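Side-chain contacts in osmotically inducible protein OsmC (Psychrobacter arcticus, PDB 2PN2), which is of unknown function but, as an OsmC-family member, probably takes part in osmotic-stress and detoxification responses, perhaps by reducing peroxides: residues E57-P61 with T62-A66; T67-A70 with S71-T75; G78-A81 with R82-I86; V98-D102 with P103-S107; L132-P135 with V136-S139. All blocks are in the same frame, centred on the assembly; numbering follows the deposited sequence. Where two conformers were deposited one is given.

Contact 1 (E57-P61 with T62-A66). With SO4 (sulfate ion), chain D.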
loop_
_atom_site.group_PDB
_atom_site.type_symbol
_atom_site.label_atom_id
_atom_site.label_comp_id
_atom_site.label_asym_id
_atom_site.label_seq_id
_atom_site.Cartn_x
_atom_site.Cartn_y
_atom_site.Cartn_z
ATOM N N GLU A 57 3.380 3.777 -16.054
ATOM C CA GLU A 57 4.836 3.585 -15.822
ATOM C C GLU A 57 5.198 3.695 -14.312
ATOM O O GLU A 57 6.263 4.211 -13.914
ATOM C CB GLU A 57 5.699 4.458 -16.748
ATOM C CG GLU A 57 5.613 5.939 -16.557
ATOM C CD GLU A 57 6.376 6.721 -17.620
ATOM O OE1 GLU A 57 6.166 6.461 -18.830
ATOM O OE2 GLU A 57 7.168 7.621 -17.247
ATOM N N ALA A 58 4.325 3.093 -13.503
ATOM C CA ALA A 58 4.488 2.970 -12.056
ATOM C C ALA A 58 3.453 2.002 -11.502
ATOM O O ALA A 58 2.501 1.639 -12.191
ATOM C CB ALA A 58 4.317 4.313 -11.376
ATOM N N PHE A 59 3.654 1.572 -10.255
ATOM C CA PHE A 59 2.648 0.784 -9.509
ATOM C C PHE A 59 1.321 1.548 -9.505
ATOM O O PHE A 59 1.352 2.765 -9.365
ATOM C CB PHE A 59 3.012 0.704 -8.016
ATOM C CG PHE A 59 4.105 -0.250 -7.659
ATOM C CD1 PHE A 59 5.445 0.120 -7.761
ATOM C CD2 PHE A 59 3.798 -1.481 -7.063
ATOM C CE1 PHE A 59 6.456 -0.749 -7.373
ATOM C CE2 PHE A 59 4.817 -2.354 -6.663
ATOM C CZ PHE A 59 6.138 -2.002 -6.835
ATOM N N SER A 60 0.180 0.872 -9.685
ATOM C CA SER A 60 -1.123 1.505 -9.465
ATOM C C SER A 60 -1.365 1.556 -7.947
ATOM O O SER A 60 -0.674 0.867 -7.204
ATOM C CB SER A 60 -2.262 0.731 -10.135
ATOM O OG SER A 60 -2.498 -0.478 -9.442
ATOM N N PRO A 61 -2.302 2.409 -7.462
ATOM C CA PRO A 61 -2.604 2.400 -6.020
ATOM C C PRO A 61 -3.020 1.016 -5.481
ATOM O O PRO A 61 -2.509 0.612 -4.451
ATOM C CB PRO A 61 -3.702 3.468 -5.884
ATOM C CG PRO A 61 -3.424 4.392 -7.016
ATOM C CD PRO A 61 -3.041 3.487 -8.146
ATOM N N THR A 62 -3.865 0.248 -6.175
ATOM C CA THR A 62 -4.186 -1.128 -5.667
ATOM C C THR A 62 -2.965 -2.085 -5.769
ATOM O O THR A 62 -2.783 -2.951 -4.876
ATOM C CB THR A 62 -5.447 -1.746 -6.308
ATOM O OG1 THR A 62 -5.245 -1.946 -7.698
ATOM C CG2 THR A 62 -6.632 -0.827 -6.108
ATOM N N ASP A 63 -2.120 -1.923 -6.791
ATOM C CA ASP A 63 -0.842 -2.688 -6.860
ATOM C C ASP A 63 -0.017 -2.390 -5.615
ATOM O O ASP A 63 0.565 -3.281 -5.013
ATOM C CB ASP A 63 0.038 -2.333 -8.074
ATOM C CG ASP A 63 -0.548 -2.746 -9.390
ATOM O OD1 ASP A 63 -1.416 -3.647 -9.427
ATOM O OD2 ASP A 63 -0.138 -2.127 -10.399
ATOM N N LEU A 64 0.007 -1.118 -5.227
ATOM C CA LEU A 64 0.751 -0.683 -4.043
ATOM C C LEU A 64 0.215 -1.360 -2.771
ATOM O O LEU A 64 0.999 -1.835 -1.943
ATOM C CB LEU A 64 0.702 0.850 -3.947
ATOM C CG LEU A 64 1.802 1.594 -3.221
ATOM C CD1 LEU A 64 3.125 1.299 -3.914
ATOM C CD2 LEU A 64 1.487 3.086 -3.293
ATOM N N LEU A 65 -1.110 -1.433 -2.629
ATOM C CA LEU A 65 -1.724 -2.110 -1.481
ATOM C C LEU A 65 -1.346 -3.595 -1.467
ATOM O O LEU A 65 -0.981 -4.128 -0.430
ATOM C CB LEU A 65 -3.248 -1.984 -1.523
ATOM C CG LEU A 65 -4.053 -2.504 -0.335
ATOM C CD1 LEU A 65 -3.796 -1.615 0.841
ATOM C CD2 LEU A 65 -5.551 -2.552 -0.678
ATOM N N ALA A 66 -1.478 -4.259 -2.616
ATOM C CA ALA A 66 -1.146 -5.724 -2.728
ATOM C C ALA A 66 0.310 -5.947 -2.343
ATOM O O ALA A 66 0.622 -6.817 -1.518
ATOM C CB ALA A 66 -1.428 -6.270 -4.153
HETATM S S SO4 D . -6.246 0.416 -9.567
HETATM O O1 SO4 D . -5.343 -0.624 -10.067
HETATM O O2 SO4 D . -5.600 1.194 -8.502
HETATM O O3 SO4 D . -6.544 1.307 -10.685
HETATM O O4 SO4 D . -7.481 -0.189 -9.079
#
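Ser60 and Asp63 form a capping box where the loop after strand 42-47 enters helix 61-83, and the same turn binds a sulfate ion. Ser60 OG accepts the backbone N-H of Asp63 at 3.0 Å, Asp63 N being one of the amides that the helix's own carbonyls cannot serve. In return Ser60 N donates to Asp63 OD2 over 3.1 Å, a nearly straight bond (167°) that meets the oxygen from above the carboxylate plane. The serine hydroxyl sits between its backbone N and carbonyl carbon (chi1 71°), the crowded position, from which it reaches both Asp63 N and the anion: Ser60 OG donates to sulfate O1 at 2.9 Å. Thr62 OG1 gives a second hydroxyl to that same O1 at 2.7 Å, while Thr62 N donates to sulfate O2 at 3.1 Å. Phe59 turns its ring edge to the carboxylate-bearing residue, CD2 lying 4.0 Å from Asp63 CB, with ring and carboxylate planes 67° apart; Leu64 CD1 packs against Phe59 CB. Beyond the turn, Lys97 makes a salt bridge with Asp63 OD1 and also reaches Thr62 OG1, and His37 of the second subunit meets the Phe59 ring. Two hydroxyls and an amide at the helix start, where the dipole probably adds positive potential, hold the sulfate, likely from the crystallisation liquor; Arg104 would add charge.

Contact 2 (T67-A70 with S71-T75)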
loop_
_atom_site.group_PDB
_atom_site.type_symbol
_atom_site.label_atom_id
_atom_site.label_comp_id
_atom_site.label_asym_id
_atom_site.label_seq_id
_atom_site.Cartn_x
_atom_site.Cartn_y
_atom_site.Cartn_z
ATOM N N THR A 67 1.191 -5.102 -2.879
ATOM C CA THR A 67 2.629 -5.190 -2.575
ATOM C C THR A 67 2.984 -4.918 -1.102
ATOM O O THR A 67 3.884 -5.563 -0.564
ATOM C CB THR A 67 3.442 -4.281 -3.520
ATOM O OG1 THR A 67 3.030 -4.554 -4.861
ATOM C CG2 THR A 67 4.952 -4.517 -3.360
ATOM N N SER A 68 2.292 -3.975 -0.465
ATOM C CA SER A 68 2.502 -3.663 0.958
ATOM C C SER A 68 2.256 -4.883 1.852
ATOM O O SER A 68 2.974 -5.058 2.822
ATOM C CB SER A 68 1.655 -2.460 1.439
ATOM O OG SER A 68 0.298 -2.791 1.625
ATOM N N LEU A 69 1.282 -5.733 1.484
ATOM C CA LEU A 69 0.999 -6.963 2.210
ATOM C C LEU A 69 2.200 -7.875 2.176
ATOM O O LEU A 69 2.618 -8.350 3.215
ATOM C CB LEU A 69 -0.208 -7.727 1.633
ATOM C CG LEU A 69 -0.602 -9.023 2.369
ATOM C CD1 LEU A 69 -0.803 -8.781 3.914
ATOM C CD2 LEU A 69 -1.886 -9.597 1.729
ATOM N N ALA A 70 2.752 -8.088 0.976
ATOM C CA ALA A 70 3.947 -8.924 0.784
ATOM C C ALA A 70 5.169 -8.350 1.511
ATOM O O ALA A 70 5.926 -9.091 2.144
ATOM C CB ALA A 70 4.247 -9.114 -0.700
ATOM N N SER A 71 5.358 -7.043 1.420
ATOM C CA SER A 71 6.461 -6.375 2.152
ATOM C C SER A 71 6.341 -6.544 3.658
ATOM O O SER A 71 7.337 -6.812 4.338
ATOM C CB SER A 71 6.523 -4.888 1.833
ATOM O OG SER A 71 7.060 -4.728 0.549
ATOM N N CYS A 72 5.119 -6.414 4.159
ATOM C CA CYS A 72 4.841 -6.569 5.575
ATOM C C CYS A 72 5.154 -7.998 6.042
ATOM O O CYS A 72 5.796 -8.189 7.085
ATOM C CB CYS A 72 3.388 -6.213 5.867
ATOM S SG CYS A 72 3.034 -6.169 7.590
HETATM N N MSE A 73 4.737 -8.975 5.235
HETATM C CA MSE A 73 4.976 -10.403 5.507
HETATM C C MSE A 73 6.465 -10.752 5.573
HETATM O O MSE A 73 6.892 -11.418 6.519
HETATM C CB MSE A 73 4.292 -11.275 4.461
HETATM C CG MSE A 73 2.816 -11.314 4.635
HETATM SE SE MSE A 73 1.940 -12.519 3.374
HETATM C CE MSE A 73 0.131 -12.257 3.999
ATOM N N LEU A 74 7.235 -10.284 4.579
ATOM C CA LEU A 74 8.681 -10.493 4.561
ATOM C C LEU A 74 9.368 -9.807 5.749
ATOM O O LEU A 74 10.314 -10.356 6.308
ATOM C CB LEU A 74 9.314 -10.038 3.242
ATOM C CG LEU A 74 9.016 -10.817 1.954
ATOM C CD1 LEU A 74 9.770 -10.177 0.808
ATOM C CD2 LEU A 74 9.402 -12.291 2.078
ATOM N N THR A 75 8.869 -8.630 6.142
ATOM C CA THR A 75 9.448 -7.850 7.251
ATOM C C THR A 75 9.241 -8.574 8.586
ATOM O O THR A 75 10.200 -8.732 9.356
ATOM C CB THR A 75 8.872 -6.419 7.290
ATOM O OG1 THR A 75 9.111 -5.784 6.019
ATOM C CG2 THR A 75 9.507 -5.585 8.415
#
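Thr67 to Thr75 runs as regular alpha helix in the middle of helix 61-83, each amide bonded four residues back: Ser71 N to Thr67 O at 2.9 Å, Cys72 N to Ser68 O likewise, and Met73 N and Leu74 N onto Leu69 O and Ala70 O. One turn on, Ser71 O is gripped twice, by Thr75 N at 3.0 Å and by Thr75 OG1 at 2.7 Å, from opposite faces of its carbonyl plane; the hydroxyl is thereby satisfied inside the helix. Among side chains the main encounter is apolar. Selenomethionine Met73 has its CG beside the backbone N (chi1 -73°) and is extended beyond it, which carries CE back along the helix to the isobutyl end of Leu69. There CE touches the branch point and both methyls, 3.6 Å from Leu69 CD1 and 4.0 Å from Leu69 CD2, the two chains slanting past one another. On another side, Ser71 OG approaches Thr67 O at only 3.5 Å, a weak and unsettled bond; its stronger partner is Thr33 of the second subunit, while Thr67 OG1 bonds Ser23 of that subunit. Leu69 and Met73 pack on strand 145-150 and Cys72 on Cys134, a central helix buried between sheet and partner subunit with a cysteine on its flank, as in the two-cysteine peroxidases of the OsmC family.

Contact 3 (G78-A81 with R82-I86)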
loop_
_atom_site.group_PDB
_atom_site.type_symbol
_atom_site.label_atom_id
_atom_site.label_comp_id
_atom_site.label_asym_id
_atom_site.label_seq_id
_atom_site.Cartn_x
_atom_site.Cartn_y
_atom_site.Cartn_z
ATOM N N GLY A 78 11.309 -11.575 8.648
ATOM C CA GLY A 78 12.684 -11.125 8.953
ATOM C C GLY A 78 12.967 -10.949 10.438
ATOM O O GLY A 78 14.045 -11.286 10.906
ATOM N N ILE A 79 11.991 -10.421 11.176
ATOM C CA ILE A 79 12.085 -10.274 12.638
ATOM C C ILE A 79 12.191 -11.655 13.280
ATOM O O ILE A 79 13.024 -11.866 14.158
ATOM C CB ILE A 79 10.846 -9.534 13.224
ATOM C CG1 ILE A 79 10.845 -8.067 12.778
ATOM C CG2 ILE A 79 10.816 -9.625 14.750
ATOM C CD1 ILE A 79 9.658 -7.248 13.299
ATOM N N LYS A 80 11.359 -12.584 12.815
ATOM C CA LYS A 80 11.337 -13.961 13.327
ATOM C C LYS A 80 12.620 -14.692 12.949
ATOM O O LYS A 80 13.184 -15.400 13.783
ATOM C CB LYS A 80 10.116 -14.752 12.830
ATOM C CG LYS A 80 9.723 -15.858 13.821
ATOM C CD LYS A 80 8.823 -15.286 14.932
ATOM C CE LYS A 80 8.937 -16.040 16.234
ATOM N NZ LYS A 80 8.747 -17.496 16.093
ATOM N N ALA A 81 13.077 -14.506 11.707
ATOM C CA ALA A 81 14.358 -15.092 11.228
ATOM C C ALA A 81 15.557 -14.543 11.972
ATOM O O ALA A 81 16.535 -15.272 12.158
ATOM C CB ALA A 81 14.542 -14.887 9.718
ATOM N N ARG A 82 15.492 -13.264 12.373
ATOM C CA ARG A 82 16.570 -12.636 13.145
ATOM C C ARG A 82 16.612 -13.257 14.534
ATOM O O ARG A 82 17.693 -13.585 15.028
ATOM C CB ARG A 82 16.404 -11.113 13.242
ATOM C CG ARG A 82 17.505 -10.399 14.034
ATOM C CD ARG A 82 17.259 -8.915 14.108
ATOM N NE ARG A 82 17.415 -8.267 12.807
ATOM C CZ ARG A 82 17.135 -6.988 12.539
ATOM N NH1 ARG A 82 16.651 -6.163 13.467
ATOM N NH2 ARG A 82 17.338 -6.527 11.310
ATOM N N ASP A 83 15.440 -13.406 15.162
ATOM C CA ASP A 83 15.345 -14.024 16.494
ATOM C C ASP A 83 15.802 -15.485 16.495
ATOM O O ASP A 83 16.376 -15.939 17.468
ATOM C CB ASP A 83 13.916 -13.980 17.045
ATOM C CG ASP A 83 13.440 -12.581 17.408
ATOM O OD1 ASP A 83 14.268 -11.676 17.635
ATOM O OD2 ASP A 83 12.203 -12.402 17.488
HETATM N N MSE A 84 15.526 -16.201 15.409
HETATM C CA MSE A 84 15.949 -17.596 15.247
HETATM C C MSE A 84 17.352 -17.758 14.635
HETATM O O MSE A 84 17.813 -18.892 14.470
HETATM C CB MSE A 84 14.909 -18.343 14.407
HETATM C CG MSE A 84 13.532 -18.347 15.055
HETATM SE SE MSE A 84 12.184 -19.160 13.958
HETATM C CE MSE A 84 12.861 -20.952 14.186
ATOM N N GLU A 85 18.023 -16.646 14.303
ATOM C CA GLU A 85 19.384 -16.636 13.730
ATOM C C GLU A 85 19.496 -17.365 12.368
ATOM O O GLU A 85 20.450 -18.117 12.110
ATOM C CB GLU A 85 20.416 -17.117 14.769
ATOM C CG GLU A 85 20.427 -16.251 16.045
ATOM C CD GLU A 85 21.529 -16.596 17.038
ATOM O OE1 GLU A 85 22.618 -17.073 16.628
ATOM O OE2 GLU A 85 21.308 -16.363 18.250
ATOM N N ILE A 86 18.507 -17.095 11.510
ATOM C CA ILE A 86 18.402 -17.632 10.151
ATOM C C ILE A 86 18.527 -16.437 9.196
ATOM O O ILE A 86 17.697 -15.516 9.254
ATOM C CB ILE A 86 17.023 -18.322 9.916
ATOM C CG1 ILE A 86 16.795 -19.478 10.909
ATOM C CG2 ILE A 86 16.905 -18.844 8.476
ATOM C CD1 ILE A 86 15.361 -20.027 10.869
#
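Ile79 and Asp83 lie side by side and point the same way, one helical turn apart, so that methyl CG2 of Ile79 comes 4.1 Å from Asp83 OD2: an apolar branch running alongside a carboxylate, with no bond between them. Lys80 and Met84, the next pair round the helix, are set differently, their chains slanting across each other with Lys80 CG 4.1 Å from the selenium of selenomethionine Met84. The lysine bends at chi2 (84°) and again near its tip, and its ammonium stays apart from the nearby acid, Lys80 NZ being 6.3 Å from Asp83 OD2; any attraction there would be a long-range one. One bond before the selenium, Met84 CG lies 3.2 Å from Lys80 O, the same carbonyl that takes the Met84 amide. The third pair spans the end of the helix. Ala81 CB comes within 4.2 Å of Ile86 CB, an apolar touch made possible because the backbone turns over at Glu85, whose positive phi (61°) marks a Schellman motif. In it Ile86 N reaches back to Ala81 O in a short, nearly straight bond of 2.8 Å, and Glu85 N makes a weak one to Arg82 O. Ala81 O, and weakly Arg82 O, are thus bonded as the chain departs. Around this terminus, helix 121-132 covers one side, with Ala81 on Phe127, Ile86 on Thr123 and Lys80 on Ile126 and Thr130, while Ile79 and Arg82 meet Asn52 and Asp30 of the second subunit.

Contact 4 (V98-D102 with P103-S107). With SO4 (sulfate ion), chain D.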
loop_
_atom_site.group_PDB
_atom_site.type_symbol
_atom_site.label_atom_id
_atom_site.label_comp_id
_atom_site.label_asym_id
_atom_site.label_seq_id
_atom_site.Cartn_x
_atom_site.Cartn_y
_atom_site.Cartn_z
ATOM N N VAL A 98 -6.050 -10.206 -7.619
ATOM C CA VAL A 98 -7.296 -10.445 -8.327
ATOM C C VAL A 98 -8.237 -9.323 -7.871
ATOM O O VAL A 98 -8.285 -8.972 -6.670
ATOM C CB VAL A 98 -7.922 -11.819 -8.015
ATOM C CG1 VAL A 98 -9.209 -12.046 -8.870
ATOM C CG2 VAL A 98 -6.904 -12.940 -8.283
HETATM N N MSE A 99 -8.952 -8.751 -8.838
HETATM C CA MSE A 99 -9.940 -7.711 -8.580
HETATM C C MSE A 99 -11.328 -8.298 -8.752
HETATM O O MSE A 99 -11.502 -9.289 -9.471
HETATM C CB MSE A 99 -9.775 -6.532 -9.555
HETATM C CG MSE A 99 -8.380 -5.900 -9.602
HETATM SE SE MSE A 99 -7.783 -5.181 -7.913
HETATM C CE MSE A 99 -8.859 -3.603 -7.749
ATOM N N ALA A 100 -12.290 -7.693 -8.046
ATOM C CA ALA A 100 -13.716 -7.933 -8.207
ATOM C C ALA A 100 -14.292 -6.604 -8.700
ATOM O O ALA A 100 -13.648 -5.556 -8.576
ATOM C CB ALA A 100 -14.365 -8.351 -6.898
ATOM N N ALA A 101 -15.492 -6.659 -9.263
ATOM C CA ALA A 101 -16.205 -5.478 -9.783
ATOM C C ALA A 101 -17.392 -5.140 -8.905
ATOM O O ALA A 101 -17.778 -5.918 -8.018
ATOM C CB ALA A 101 -16.688 -5.738 -11.220
ATOM N N ASP A 102 -17.942 -3.952 -9.162
ATOM C CA ASP A 102 -19.196 -3.459 -8.587
ATOM C C ASP A 102 -19.273 -3.546 -7.044
ATOM O O ASP A 102 -20.033 -4.348 -6.512
ATOM C CB ASP A 102 -20.367 -4.189 -9.277
ATOM C CG ASP A 102 -20.332 -4.040 -10.809
ATOM O OD1 ASP A 102 -20.223 -2.890 -11.297
ATOM O OD2 ASP A 102 -20.410 -5.071 -11.523
ATOM N N PRO A 103 -18.458 -2.738 -6.328
ATOM C CA PRO A 103 -17.455 -1.779 -6.805
ATOM C C PRO A 103 -16.074 -2.374 -7.053
ATOM O O PRO A 103 -15.730 -3.405 -6.456
ATOM C CB PRO A 103 -17.364 -0.790 -5.633
ATOM C CG PRO A 103 -17.596 -1.624 -4.442
ATOM C CD PRO A 103 -18.587 -2.678 -4.852
ATOM N N ARG A 104 -15.282 -1.721 -7.912
ATOM C CA ARG A 104 -13.905 -2.146 -8.154
ATOM C C ARG A 104 -13.145 -2.178 -6.807
ATOM O O ARG A 104 -13.164 -1.202 -6.060
ATOM C CB ARG A 104 -13.184 -1.226 -9.156
ATOM C CG ARG A 104 -11.704 -1.613 -9.410
ATOM C CD ARG A 104 -11.113 -0.917 -10.652
ATOM N NE ARG A 104 -9.684 -1.248 -10.824
ATOM C CZ ARG A 104 -9.198 -2.367 -11.380
ATOM N NH1 ARG A 104 -9.991 -3.318 -11.863
ATOM N NH2 ARG A 104 -7.879 -2.537 -11.457
ATOM N N ARG A 105 -12.513 -3.312 -6.508
ATOM C CA ARG A 105 -11.780 -3.515 -5.257
ATOM C C ARG A 105 -10.940 -4.782 -5.409
ATOM O O ARG A 105 -11.190 -5.577 -6.318
ATOM C CB ARG A 105 -12.765 -3.687 -4.081
ATOM C CG ARG A 105 -13.665 -4.928 -4.224
ATOM C CD ARG A 105 -14.812 -5.047 -3.239
ATOM N NE ARG A 105 -15.403 -6.389 -3.392
ATOM C CZ ARG A 105 -16.410 -6.722 -4.209
ATOM N NH1 ARG A 105 -17.016 -5.830 -4.986
ATOM N NH2 ARG A 105 -16.813 -7.994 -4.249
ATOM N N VAL A 106 -9.982 -4.959 -4.512
ATOM C CA VAL A 106 -9.128 -6.162 -4.444
ATOM C C VAL A 106 -9.958 -7.276 -3.794
ATOM O O VAL A 106 -10.631 -7.036 -2.778
ATOM C CB VAL A 106 -7.849 -5.908 -3.597
ATOM C CG1 VAL A 106 -6.936 -7.174 -3.538
ATOM C CG2 VAL A 106 -7.046 -4.701 -4.141
ATOM N N SER A 107 -9.950 -8.461 -4.407
ATOM C CA SER A 107 -10.646 -9.659 -3.891
ATOM C C SER A 107 -9.658 -10.745 -3.418
ATOM O O SER A 107 -9.984 -11.522 -2.522
ATOM C CB SER A 107 -11.594 -10.233 -4.939
ATOM O OG SER A 107 -10.903 -10.656 -6.117
HETATM S S SO4 D . -6.246 0.416 -9.567
HETATM O O1 SO4 D . -5.343 -0.624 -10.067
HETATM O O2 SO4 D . -5.600 1.194 -8.502
HETATM O O3 SO4 D . -6.544 1.307 -10.685
HETATM O O4 SO4 D . -7.481 -0.189 -9.079
HETATM O O HOH W 1 -12.723 -4.826 -11.192
HETATM O O HOH W 2 -18.704 -8.555 -7.040
#
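Selenomethionine Met99 reaches across the hairpin to Arg104, Arg105 and Val106. Its CB lies 3.7 Å from Arg105 O, an oxygen that SE and CE also skirt, and CG comes within 3.8 Å of Arg104 NH1. Bends at chi2 and chi3 (-60° and -73°) then fold the chain back over the opposite strand: SE packs 3.9 Å from Val106 CG2, and CE ends over the centre of the Arg104 guanidinium, 3.8 Å above its plane, and 3.3 Å from Arg105 C. That flat group is covered on one face by the methyl and meets the sulfate at its edge, where Arg104 NE donates to O4 at 3.0 Å and NH2 adds two weak bonds. On the other side of the hairpin, Ala100 CB covers a face of the Arg105 guanidinium, whose NH1 donates to Pro103 O at 3.1 Å in the carbonyl plane, on a lone pair. Ala100 and Arg105 form the last hydrogen-bonded pair, Ala100 N reaching Arg105 O at 2.9 Å, and a cis peptide before Pro103 turns the chain. The hairpin of strands 92-100 and 105-114 brings Arg104, packed on Pro135 of the second subunit, to a sulfate, probably from crystallisation liquor, that may mark an anion-binding pocket.

Contact 5 (L132-P135 with V136-S139)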
loop_
_atom_site.group_PDB
_atom_site.type_symbol
_atom_site.label_atom_id
_atom_site.label_comp_id
_atom_site.label_asym_id
_atom_site.label_seq_id
_atom_site.Cartn_x
_atom_site.Cartn_y
_atom_site.Cartn_z
ATOM N N LEU A 132 0.809 -14.381 8.153
ATOM C CA LEU A 132 -0.653 -14.159 8.195
ATOM C C LEU A 132 -1.143 -13.237 9.331
ATOM O O LEU A 132 -2.244 -12.706 9.237
ATOM C CB LEU A 132 -1.423 -15.496 8.208
ATOM C CG LEU A 132 -1.375 -16.360 6.931
ATOM C CD1 LEU A 132 -2.278 -17.605 7.082
ATOM C CD2 LEU A 132 -1.819 -15.570 5.723
ATOM N N THR A 133 -0.337 -13.048 10.378
ATOM C CA THR A 133 -0.694 -12.160 11.502
ATOM C C THR A 133 -0.132 -10.735 11.383
ATOM O O THR A 133 -0.360 -9.923 12.293
ATOM C CB THR A 133 -0.213 -12.749 12.895
ATOM O OG1 THR A 133 1.207 -12.578 13.072
ATOM C CG2 THR A 133 -0.599 -14.211 13.035
ATOM N N CYS A 134 0.551 -10.410 10.273
ATOM C CA CYS A 134 1.285 -9.146 10.174
ATOM C C CYS A 134 0.357 -7.938 10.082
ATOM O O CYS A 134 -0.806 -8.094 9.704
ATOM C CB CYS A 134 2.284 -9.167 9.011
ATOM S SG CYS A 134 1.589 -8.929 7.385
ATOM N N PRO A 135 0.853 -6.750 10.456
ATOM C CA PRO A 135 -0.044 -5.587 10.481
ATOM C C PRO A 135 -0.871 -5.278 9.233
ATOM O O PRO A 135 -2.052 -4.985 9.384
ATOM C CB PRO A 135 0.895 -4.438 10.853
ATOM C CG PRO A 135 1.901 -5.102 11.717
ATOM C CD PRO A 135 2.182 -6.378 10.985
ATOM N N VAL A 136 -0.274 -5.379 8.043
ATOM C CA VAL A 136 -1.014 -5.159 6.790
ATOM C C VAL A 136 -2.039 -6.287 6.581
ATOM O O VAL A 136 -3.165 -6.009 6.126
ATOM C CB VAL A 136 -0.097 -4.983 5.563
ATOM C CG1 VAL A 136 -0.926 -4.837 4.264
ATOM C CG2 VAL A 136 0.791 -3.779 5.763
ATOM N N ALA A 137 -1.709 -7.531 6.963
ATOM C CA ALA A 137 -2.699 -8.636 6.837
ATOM C C ALA A 137 -3.989 -8.317 7.624
ATOM O O ALA A 137 -5.102 -8.578 7.145
ATOM C CB ALA A 137 -2.118 -9.992 7.286
ATOM N N LYS A 138 -3.814 -7.676 8.783
ATOM C CA LYS A 138 -4.906 -7.286 9.675
ATOM C C LYS A 138 -5.511 -5.909 9.401
ATOM O O LYS A 138 -6.350 -5.443 10.173
ATOM C CB LYS A 138 -4.402 -7.373 11.119
ATOM C CG LYS A 138 -3.919 -8.759 11.522
ATOM C CD LYS A 138 -5.060 -9.782 11.444
ATOM C CE LYS A 138 -4.681 -11.133 11.927
ATOM N NZ LYS A 138 -5.870 -12.006 11.756
ATOM N N SER A 139 -5.073 -5.261 8.321
ATOM C CA SER A 139 -5.521 -3.933 7.918
ATOM C C SER A 139 -6.228 -3.897 6.549
ATOM O O SER A 139 -6.733 -2.836 6.175
ATOM C CB SER A 139 -4.324 -2.971 7.895
ATOM O OG SER A 139 -3.661 -2.909 9.155
#
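Polar bonds draw Cys134 and Pro135 to the residues three or four places on. Lys138 N donates to Cys134 O at 3.2 Å, and a weak second share of the same amide goes to Pro135 O. Cys134 SG takes the Ala137 amide in a weak bond of 3.6 Å; with chi1 at 78° SG sits between its own backbone N and carbonyl carbon, on the side of that amide. Ser139 OG donates to Pro135 O over a short 2.6 Å, arriving from above the carbonyl plane, 37° out of it. That hydroxyl also accepts the Val106 amide of the second subunit, so it is used in both directions and ties the turn to the dimer partner. This loop links helix 121-132 to strand 145-150 and packs Cys134 and Pro135 on helix 61-83. The remaining contacts are van der Waals. Ala137 CB touches two carbonyl oxygens, 3.3 Å from both Leu132 O and Cys134 O, and lies 3.9 Å from Cys134 SG. Lys138, bent at chi2, lays its aliphatic chain back along the loop, CG 3.8 Å from Thr133 O and CE 4.0 Å from Leu132 O.

How the contacts relate
Contacts 1, 2 and 3 follow one another along helix 61-83, from its capped start to its end, with the centres of 1 and 3 about 29 Å apart. Contact 4, the hairpin of strands 92-100 and 105-114, comes next and folds back on contact 1: their centres are about 14 Å apart, Thr62 packs on Met99 and Val106, and the two share the sulfate. Contact 5 is last in sequence yet nearest to contact 2, about 9 Å between centres, where Cys72 SG and Cys134 SG lie 3.1 Å apart. All five touch the second subunit, so the interface runs along the helix; the cysteines, within one chain, lie beside it, Cys72 packing on that subunit's Pro61.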